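Local coordinates for probable ABC transporter phosphite binding protein PhnD1 (Prochlorococcus marinus str. MIT 9301, PDB 5LQ5) that binds inorganic phosphite strongly, and methylphosphonate and phosphate only very weakly, as the probable solute-binding protein of the ABC transporter complex PhnD1C1E1, at residues A82-D87 with K250-A255; K91-V96 with L194-I199. All coordinates share one frame; numbering follows the deposited sequence.

Contact 1: A82-D87 with K250-A255; sequences AQRDID and KRFIKA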
ATOM      1  N   ALA A  82       3.651  -0.238  13.675  1.00 20.50           N
ATOM      2  CA  ALA A  82       4.927   0.075  13.033  1.00 24.04           C
ATOM      3  C   ALA A  82       4.744   0.510  11.576  1.00 21.98           C
ATOM      4  O   ALA A  82       3.672   0.327  10.981  1.00 24.02           O
ATOM      5  CB  ALA A  82       5.835  -1.143  13.076  1.00 23.77           C
ATOM      6  N   GLN A  83       5.791   1.086  11.015  1.00 22.76           N
ATOM      7  CA  GLN A  83       5.869   1.481   9.617  1.00 24.37           C
ATOM      8  C   GLN A  83       7.331   1.340   9.192  1.00 26.24           C
ATOM      9  O   GLN A  83       8.170   0.971  10.009  1.00 25.30           O
ATOM     10  CB  GLN A  83       5.352   2.922   9.415  1.00 22.32           C
ATOM     11  CG  GLN A  83       6.276   3.981  10.026  1.00 25.64           C
ATOM     12  CD  GLN A  83       5.768   5.410   9.995  1.00 27.76           C
ATOM     13  OE1 GLN A  83       5.244   5.864   9.002  1.00 28.18           O
ATOM     14  NE2 GLN A  83       6.003   6.154  11.077  1.00 34.34           N
ATOM     15  N   ARG A  84       7.615   1.636   7.937  1.00 23.73           N
ATOM     16  CA  ARG A  84       8.998   1.802   7.439  1.00 27.27           C
ATOM     17  C   ARG A  84       9.390   3.269   7.446  1.00 28.87           C
ATOM     18  O   ARG A  84       8.542   4.143   7.486  1.00 25.06           O
ATOM     19  CB  ARG A  84       9.163   1.208   6.045  1.00 27.35           C
ATOM     20  CG  ARG A  84       8.659  -0.225   5.920  1.00 23.68           C
ATOM     21  CD  ARG A  84       8.440  -0.677   4.482  1.00 25.96           C
ATOM     22  NE  ARG A  84       7.415   0.126   3.817  1.00 22.93           N
ATOM     23  CZ  ARG A  84       7.001  -0.058   2.570  1.00 25.01           C
ATOM     24  NH1 ARG A  84       7.524  -1.003   1.808  1.00 28.49           N
ATOM     25  NH2 ARG A  84       6.046   0.714   2.079  1.00 25.63           N
ATOM     26  N   ASP A  85      10.690   3.549   7.388  1.00 28.33           N
ATOM     27  CA  ASP A  85      11.141   4.943   7.259  1.00 32.70           C
ATOM     28  C   ASP A  85      10.504   5.625   6.061  1.00 29.32           C
ATOM     29  O   ASP A  85      10.040   6.750   6.174  1.00 31.62           O
ATOM     30  CB  ASP A  85      12.671   5.049   7.138  1.00 33.59           C
ATOM     31  CG  ASP A  85      13.370   4.789   8.451  1.00 38.43           C
ATOM     32  OD1 ASP A  85      13.275   5.640   9.369  1.00 39.36           O
ATOM     33  OD2 ASP A  85      14.001   3.721   8.577  1.00 48.42           O
ATOM     34  N   ILE A  86      10.453   4.916   4.940  1.00 29.81           N
ATOM     35  CA  ILE A  86       9.868   5.463   3.698  1.00 26.92           C
ATOM     36  C   ILE A  86       8.375   5.822   3.790  1.00 26.40           C
ATOM     37  O   ILE A  86       7.887   6.731   3.101  1.00 26.53           O
ATOM     38  CB  ILE A  86      10.140   4.565   2.461  1.00 36.94           C
ATOM     39  CG1 ILE A  86       9.780   5.320   1.178  1.00 45.11           C
ATOM     40  CG2 ILE A  86       9.431   3.218   2.521  1.00 61.54           C
ATOM     41  CD1 ILE A  86      10.466   6.668   1.050  1.00 48.77           C
ATOM     42  N   ASP A  87       7.670   5.133   4.670  1.00 26.54           N
ATOM     43  CA  ASP A  87       6.242   5.424   4.864  1.00 25.69           C
ATOM     44  C   ASP A  87       5.917   6.779   5.457  1.00 25.08           C
ATOM     45  O   ASP A  87       4.780   7.232   5.348  1.00 25.68           O
ATOM     46  CB  ASP A  87       5.562   4.299   5.645  1.00 23.77           C
ATOM     47  CG  ASP A  87       5.632   2.993   4.920  1.00 24.81           C
ATOM     48  OD1 ASP A  87       5.232   2.966   3.726  1.00 24.44           O
ATOM     49  OD2 ASP A  87       6.063   1.984   5.528  1.00 24.80           O
ATOM     50  N   LYS A 250      15.310  -1.141   5.514  1.00 31.96           N
ATOM     51  CA  LYS A 250      16.409  -1.545   6.437  1.00 31.93           C
ATOM     52  C   LYS A 250      15.923  -1.898   7.834  1.00 32.47           C
ATOM     53  O   LYS A 250      16.613  -2.578   8.600  1.00 36.84           O
ATOM     54  CB  LYS A 250      17.494  -0.453   6.489  1.00 51.89           C
ATOM     55  CG  LYS A 250      18.029  -0.046   5.112  1.00 76.68           C
ATOM     56  CD  LYS A 250      18.760  -1.173   4.390  1.00 67.17           C
ATOM     57  CE  LYS A 250      18.695  -1.011   2.878  1.00 91.22           C
ATOM     58  NZ  LYS A 250      19.473  -2.066   2.172  1.00 88.75           N
ATOM     59  N   ARG A 251      14.723  -1.419   8.156  1.00 34.41           N
ATOM     60  CA  ARG A 251      14.124  -1.586   9.474  1.00 27.72           C
ATOM     61  C   ARG A 251      12.642  -1.199   9.448  1.00 32.51           C
ATOM     62  O   ARG A 251      12.171  -0.525   8.527  1.00 31.16           O
ATOM     63  CB  ARG A 251      14.839  -0.704  10.505  1.00 29.29           C
ATOM     64  CG  ARG A 251      14.817   0.789  10.184  1.00 34.05           C
ATOM     65  CD  ARG A 251      15.522   1.601  11.258  1.00 39.26           C
ATOM     66  NE  ARG A 251      15.349   3.038  11.046  1.00 44.32           N
ATOM     67  CZ  ARG A 251      15.518   3.987  11.962  1.00 52.47           C
ATOM     68  NH1 ARG A 251      15.897   3.692  13.205  1.00 51.92           N
ATOM     69  NH2 ARG A 251      15.291   5.255  11.626  1.00 58.65           N
ATOM     70  N   PHE A 252      11.942  -1.626  10.483  1.00 26.74           N
ATOM     71  CA  PHE A 252      10.658  -1.036  10.871  1.00 28.87           C
ATOM     72  C   PHE A 252      10.870  -0.060  12.021  1.00 29.01           C
ATOM     73  O   PHE A 252      11.771  -0.240  12.812  1.00 29.10           O
ATOM     74  CB  PHE A 252       9.645  -2.098  11.288  1.00 24.64           C
ATOM     75  CG  PHE A 252       9.130  -2.940  10.148  1.00 24.77           C
ATOM     76  CD1 PHE A 252       8.175  -2.448   9.274  1.00 25.46           C
ATOM     77  CD2 PHE A 252       9.604  -4.213   9.954  1.00 25.32           C
ATOM     78  CE1 PHE A 252       7.721  -3.241   8.221  1.00 24.22           C
ATOM     79  CE2 PHE A 252       9.158  -5.003   8.926  1.00 21.99           C
ATOM     80  CZ  PHE A 252       8.192  -4.532   8.057  1.00 21.36           C
ATOM     81  N   ILE A 253      10.015   0.945  12.089  1.00 29.28           N
ATOM     82  CA  ILE A 253      10.039   2.017  13.081  1.00 30.23           C
ATOM     83  C   ILE A 253       8.637   2.239  13.638  1.00 31.23           C
ATOM     84  O   ILE A 253       7.639   1.788  13.065  1.00 26.39           O
ATOM     85  CB  ILE A 253      10.553   3.356  12.486  1.00 29.38           C
ATOM     86  CG1 ILE A 253       9.613   3.876  11.396  1.00 29.13           C
ATOM     87  CG2 ILE A 253      11.964   3.186  11.940  1.00 39.16           C
ATOM     88  CD1 ILE A 253       9.920   5.301  10.982  1.00 36.30           C
ATOM     89  N   LYS A 254       8.575   2.979  14.730  1.00 28.72           N
ATOM     90  CA  LYS A 254       7.320   3.309  15.398  1.00 27.55           C
ATOM     91  C   LYS A 254       6.428   4.208  14.507  1.00 25.46           C
ATOM     92  O   LYS A 254       6.893   4.987  13.679  1.00 28.77           O
ATOM     93  CB  LYS A 254       7.546   4.007  16.750  1.00 41.19           C
ATOM     94  CG  LYS A 254       8.235   3.100  17.738  1.00138.93           C
ATOM     95  CD  LYS A 254       8.376   3.753  19.088  1.00144.92           C
ATOM     96  CE  LYS A 254       9.431   3.025  19.892  1.00101.18           C
ATOM     97  NZ  LYS A 254       9.605   3.620  21.241  1.00 83.22           N
ATOM     98  N   ALA A 255       5.134   4.055  14.711  1.00 29.42           N
ATOM     99  CA  ALA A 255       4.131   4.825  13.997  1.00 27.09           C
ATOM    100  C   ALA A 255       2.995   5.107  14.943  1.00 28.26           C
ATOM    101  O   ALA A 255       2.634   4.246  15.741  1.00 32.05           O
ATOM    102  CB  ALA A 255       3.632   4.040  12.793  1.00 28.37           C
TER
HETATM  103  O   HOH W   1      12.925   1.700   7.061  1.00 35.28           O
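The guanidinium of Arg-251 carries CG2 of Ile-253 on one face, 3.5 Å above its plane and displaced toward the rim, while the carboxylate of Asp-85 fills one edge. The grip is side-on: Arg-251 NE reaches the syn lone pair of Asp-85 OD2 at 2.9 Å and Arg-251 NH2 that of Asp-85 OD1 at 3.1 Å, with the two planes only 22° apart. A water accepts from Asp-85 N and donates to both Asp-85 OD2 and Arg-251 O, tying the carboxylate to both backbones. The Arg-84 guanidinium has Ile-86 CG2 over one face and the carboxylate of Asp-87 at its edge; Asp-87 OD2 also takes Arg-84 N through its anti lone pair, and Arg-84 NH1 bonds Phe-247 O. At the edge of the Phe-252 ring lies Gln-83 O, 3.5 Å from Phe-252 CD1, and rings of Trp-208 and Phe-247 pack edge-to-face with it.

Gln-83 and Ile-253 form an antiparallel hydrogen-bonded pair: Gln-83 N to Ile-253 O and Ile-253 N to Gln-83 O are both 2.8 Å. Gln-83 NE2 then reaches a lone pair of Lys-254 O at 3.0 Å, nearly straight at 167°, while OE1 bonds Gln-259. Strand 252-253 thus becomes the outermost strand beside 79-84, at one edge of the mixed six-stranded sheet in one lobe of this periplasmic binding protein fold.

Contact 2: K91-V96 with L194-I199; sequences KSVFVV and LELFWI
Strand 92-96 runs antiparallel to strand 194-199, their axes 4.5 Å apart at closest approach, and a classic beta bulge interrupts the ladder: Phe-197 and Trp-198 both face Phe-94. The evidence is the double use of Phe-94 O, which accepts Phe-197 N at 2.8 Å in the carbonyl plane and Trp-198 N at 3.2 Å from above that plane. Phe-197 is the extra residue, with a psi of -48° unlike the extended values around it. Beyond the bulge, Val-96 and Glu-195 restore a regular hydrogen-bonded pair.

The side chain of Phe-94 leaves the sheet on the same face as Trp-198. Phe-94 CB lies 3.9 Å from Trp-198 O and 4.2 Å from Phe-197 CD2, at the edge of that ring. CG stands anti to the carbonyl carbon (chi1 -73°), which sets the ring alongside the indole. Phe-94 CD2 then meets the indole edge in its plane, at Trp-198 CE3, 3.7 Å away; Phe-94 CE2 further out touches Trp-198 CE3 and CZ3. The ring planes are inclined at 47°, an oblique pairing. Pro-133 and Leu-137 of helix 127-139 also touch Phe-94, while Phe-136 touches Trp-198, so this helix covers the aromatic face.

Val-96 brings CG1 against CB and CG of Phe-197; an alanine here would remove CG1 and CG2 and would probably leave Phe-197 less firmly packed beside the bulge. On the opposite face Trp-180 of helix 177-186 touches Val-93, Val-95 and Leu-194. There Leu-196, its CG anti to the backbone N, crosses Val-93 at about a right angle and sets Leu-196 CD1 3.6 Å from Val-93 CG1.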
ATOM      1  N   LYS A  91       5.932   8.342  -1.797  1.00 20.60           N
ATOM      2  CA  LYS A  91       5.651   8.977  -3.084  1.00 21.20           C
ATOM      3  C   LYS A  91       4.981   8.034  -4.087  1.00 19.57           C
ATOM      4  O   LYS A  91       5.162   6.820  -4.036  1.00 22.00           O
ATOM      5  CB  LYS A  91       6.930   9.525  -3.736  1.00 24.88           C
ATOM      6  CG  LYS A  91       7.644  10.537  -2.882  1.00 31.24           C
ATOM      7  CD  LYS A  91       8.991  10.857  -3.520  1.00 33.61           C
ATOM      8  CE  LYS A  91       9.716  11.937  -2.739  1.00 48.86           C
ATOM      9  NZ  LYS A  91      10.959  12.314  -3.462  1.00 55.97           N
ATOM     10  N   SER A  92       4.207   8.642  -4.984  1.00 21.16           N
ATOM     11  CA  SER A  92       3.698   7.964  -6.154  1.00 20.13           C
ATOM     12  C   SER A  92       4.496   8.382  -7.379  1.00 18.79           C
ATOM     13  O   SER A  92       5.161   9.431  -7.409  1.00 22.06           O
ATOM     14  CB  SER A  92       2.234   8.309  -6.409  1.00 20.24           C
ATOM     15  OG  SER A  92       1.399   8.004  -5.291  1.00 21.32           O
ATOM     16  N   VAL A  93       4.347   7.572  -8.409  1.00 20.18           N
ATOM     17  CA  VAL A  93       4.749   7.905  -9.768  1.00 22.29           C
ATOM     18  C   VAL A  93       3.567   7.825 -10.713  1.00 22.40           C
ATOM     19  O   VAL A  93       2.646   6.991 -10.571  1.00 19.73           O
ATOM     20  CB  VAL A  93       5.888   7.010 -10.300  1.00 23.90           C
ATOM     21  CG1 VAL A  93       7.126   7.222  -9.443  1.00 25.24           C
ATOM     22  CG2 VAL A  93       5.502   5.519 -10.363  1.00 21.49           C
ATOM     23  N   PHE A  94       3.565   8.767 -11.637  1.00 19.87           N
ATOM     24  CA  PHE A  94       2.776   8.690 -12.837  1.00 19.45           C
ATOM     25  C   PHE A  94       3.650   8.120 -13.941  1.00 22.24           C
ATOM     26  O   PHE A  94       4.781   8.575 -14.136  1.00 22.73           O
ATOM     27  CB  PHE A  94       2.240  10.051 -13.243  1.00 18.94           C
ATOM     28  CG  PHE A  94       1.119  10.569 -12.359  1.00 18.71           C
ATOM     29  CD1 PHE A  94      -0.192  10.559 -12.783  1.00 21.28           C
ATOM     30  CD2 PHE A  94       1.388  11.087 -11.112  1.00 20.85           C
ATOM     31  CE1 PHE A  94      -1.204  11.075 -11.984  1.00 20.55           C
ATOM     32  CE2 PHE A  94       0.380  11.589 -10.284  1.00 22.10           C
ATOM     33  CZ  PHE A  94      -0.926  11.576 -10.717  1.00 21.72           C
ATOM     34  N   VAL A  95       3.127   7.143 -14.662  1.00 20.32           N
ATOM     35  CA  VAL A  95       3.795   6.505 -15.782  1.00 20.31           C
ATOM     36  C   VAL A  95       2.952   6.607 -17.040  1.00 21.52           C
ATOM     37  O   VAL A  95       1.694   6.643 -16.969  1.00 21.42           O
ATOM     38  CB  VAL A  95       4.170   5.052 -15.513  1.00 22.14           C
ATOM     39  CG1 VAL A  95       5.096   4.934 -14.323  1.00 25.14           C
ATOM     40  CG2 VAL A  95       2.967   4.160 -15.349  1.00 22.75           C
ATOM     41  N   VAL A  96       3.640   6.648 -18.183  1.00 23.57           N
ATOM     42  CA  VAL A  96       3.000   6.705 -19.488  1.00 24.64           C
ATOM     43  C   VAL A  96       3.570   5.673 -20.432  1.00 24.32           C
ATOM     44  O   VAL A  96       4.735   5.286 -20.319  1.00 23.88           O
ATOM     45  CB  VAL A  96       3.070   8.090 -20.141  1.00 23.21           C
ATOM     46  CG1 VAL A  96       2.275   9.112 -19.329  1.00 25.76           C
ATOM     47  CG2 VAL A  96       4.522   8.543 -20.289  1.00 24.55           C
ATOM     48  N   LEU A 194       7.003   1.319 -20.900  1.00 26.48           N
ATOM     49  CA  LEU A 194       6.725   2.405 -19.953  1.00 27.31           C
ATOM     50  C   LEU A 194       7.846   3.353 -19.675  1.00 29.35           C
ATOM     51  O   LEU A 194       9.018   2.957 -19.564  1.00 33.46           O
ATOM     52  CB  LEU A 194       6.349   1.838 -18.578  1.00 26.69           C
ATOM     53  CG  LEU A 194       5.077   1.035 -18.548  1.00 27.80           C
ATOM     54  CD1 LEU A 194       4.753   0.601 -17.124  1.00 34.68           C
ATOM     55  CD2 LEU A 194       3.937   1.841 -19.142  1.00 33.28           C
ATOM     56  N   GLU A 195       7.437   4.595 -19.463  1.00 27.78           N
ATOM     57  CA  GLU A 195       8.330   5.693 -19.088  1.00 31.85           C
ATOM     58  C   GLU A 195       7.783   6.399 -17.852  1.00 28.66           C
ATOM     59  O   GLU A 195       6.570   6.596 -17.717  1.00 27.04           O
ATOM     60  CB  GLU A 195       8.441   6.744 -20.210  1.00 42.83           C
ATOM     61  CG  GLU A 195       9.187   6.302 -21.451  1.00 98.14           C
ATOM     62  CD  GLU A 195      10.705   6.484 -21.371  1.00133.02           C
ATOM     63  OE1 GLU A 195      11.273   6.609 -20.261  1.00 93.96           O
ATOM     64  OE2 GLU A 195      11.341   6.512 -22.445  1.00109.48           O
ATOM     65  N   LEU A 196       8.681   6.793 -16.965  1.00 26.71           N
ATOM     66  CA  LEU A 196       8.343   7.690 -15.844  1.00 26.22           C
ATOM     67  C   LEU A 196       7.940   9.058 -16.371  1.00 25.40           C
ATOM     68  O   LEU A 196       8.698   9.706 -17.124  1.00 31.15           O
ATOM     69  CB  LEU A 196       9.491   7.815 -14.832  1.00 27.17           C
ATOM     70  CG  LEU A 196       9.313   8.811 -13.679  1.00 30.50           C
ATOM     71  CD1 LEU A 196       8.272   8.270 -12.697  1.00 30.29           C
ATOM     72  CD2 LEU A 196      10.616   9.103 -12.952  1.00 42.86           C
ATOM     73  N   PHE A 197       6.790   9.516 -15.893  1.00 25.33           N
ATOM     74  CA  PHE A 197       6.179  10.812 -16.273  1.00 23.09           C
ATOM     75  C   PHE A 197       6.342  11.881 -15.214  1.00 27.44           C
ATOM     76  O   PHE A 197       6.731  13.014 -15.524  1.00 25.72           O
ATOM     77  CB  PHE A 197       4.709  10.645 -16.706  1.00 23.02           C
ATOM     78  CG  PHE A 197       4.045  11.913 -17.202  1.00 24.58           C
ATOM     79  CD1 PHE A 197       4.395  12.481 -18.412  1.00 27.25           C
ATOM     80  CD2 PHE A 197       3.055  12.538 -16.464  1.00 24.87           C
ATOM     81  CE1 PHE A 197       3.789  13.643 -18.852  1.00 26.94           C
ATOM     82  CE2 PHE A 197       2.423  13.673 -16.919  1.00 25.73           C
ATOM     83  CZ  PHE A 197       2.821  14.257 -18.123  1.00 26.12           C
ATOM     84  N   TRP A 198       6.032  11.532 -13.970  1.00 21.73           N
ATOM     85  CA  TRP A 198       6.114  12.465 -12.837  1.00 23.87           C
ATOM     86  C   TRP A 198       6.242  11.729 -11.511  1.00 25.81           C
ATOM     87  O   TRP A 198       5.642  10.668 -11.334  1.00 24.02           O
ATOM     88  CB  TRP A 198       4.922  13.426 -12.810  1.00 24.49           C
ATOM     89  CG  TRP A 198       5.023  14.576 -11.882  1.00 26.06           C
ATOM     90  CD1 TRP A 198       5.985  15.553 -11.908  1.00 31.11           C
ATOM     91  CD2 TRP A 198       4.119  14.942 -10.835  1.00 27.79           C
ATOM     92  NE1 TRP A 198       5.760  16.470 -10.931  1.00 32.86           N
ATOM     93  CE2 TRP A 198       4.620  16.130 -10.251  1.00 27.42           C
ATOM     94  CE3 TRP A 198       2.947  14.373 -10.307  1.00 28.91           C
ATOM     95  CZ2 TRP A 198       3.989  16.766  -9.184  1.00 32.26           C
ATOM     96  CZ3 TRP A 198       2.317  15.023  -9.243  1.00 28.14           C
ATOM     97  CH2 TRP A 198       2.852  16.190  -8.684  1.00 30.75           C
ATOM     98  N   ILE A 199       7.044  12.306 -10.615  1.00 24.17           N
ATOM     99  CA  ILE A 199       7.152  11.875  -9.217  1.00 24.33           C
ATOM    100  C   ILE A 199       6.428  12.910  -8.342  1.00 23.94           C
ATOM    101  O   ILE A 199       6.662  14.104  -8.436  1.00 27.97           O
ATOM    102  CB  ILE A 199       8.615  11.689  -8.739  1.00 26.86           C
ATOM    103  CG1 ILE A 199       9.353  10.666  -9.600  1.00 29.63           C
ATOM    104  CG2 ILE A 199       8.653  11.309  -7.271  1.00 29.38           C
ATOM    105  CD1 ILE A 199      10.875  10.737  -9.438  1.00 32.65           C
TER

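How the contacts relate
Both contacts join an edge strand to its antiparallel neighbour, but in different sheets: contact 1 at the 252-253 edge of the six-stranded sheet, contact 2 at the 194-199 edge of the five-stranded one. Their centres lie 24 Å apart, and the bound phosphite sits between the two lobes, about 8 Å from the Arg-84 side chain and 7 Å from that of Ser-92. Along the chain, 82-87 leads almost directly into 91-96, and contact 2 is nested within the loop closed by contact 1. Contact 2 is mostly buried, apolar and aromatic; contact 1, partly buried, has a short ladder and relies more on a salt bridge, a side-chain amide and a water.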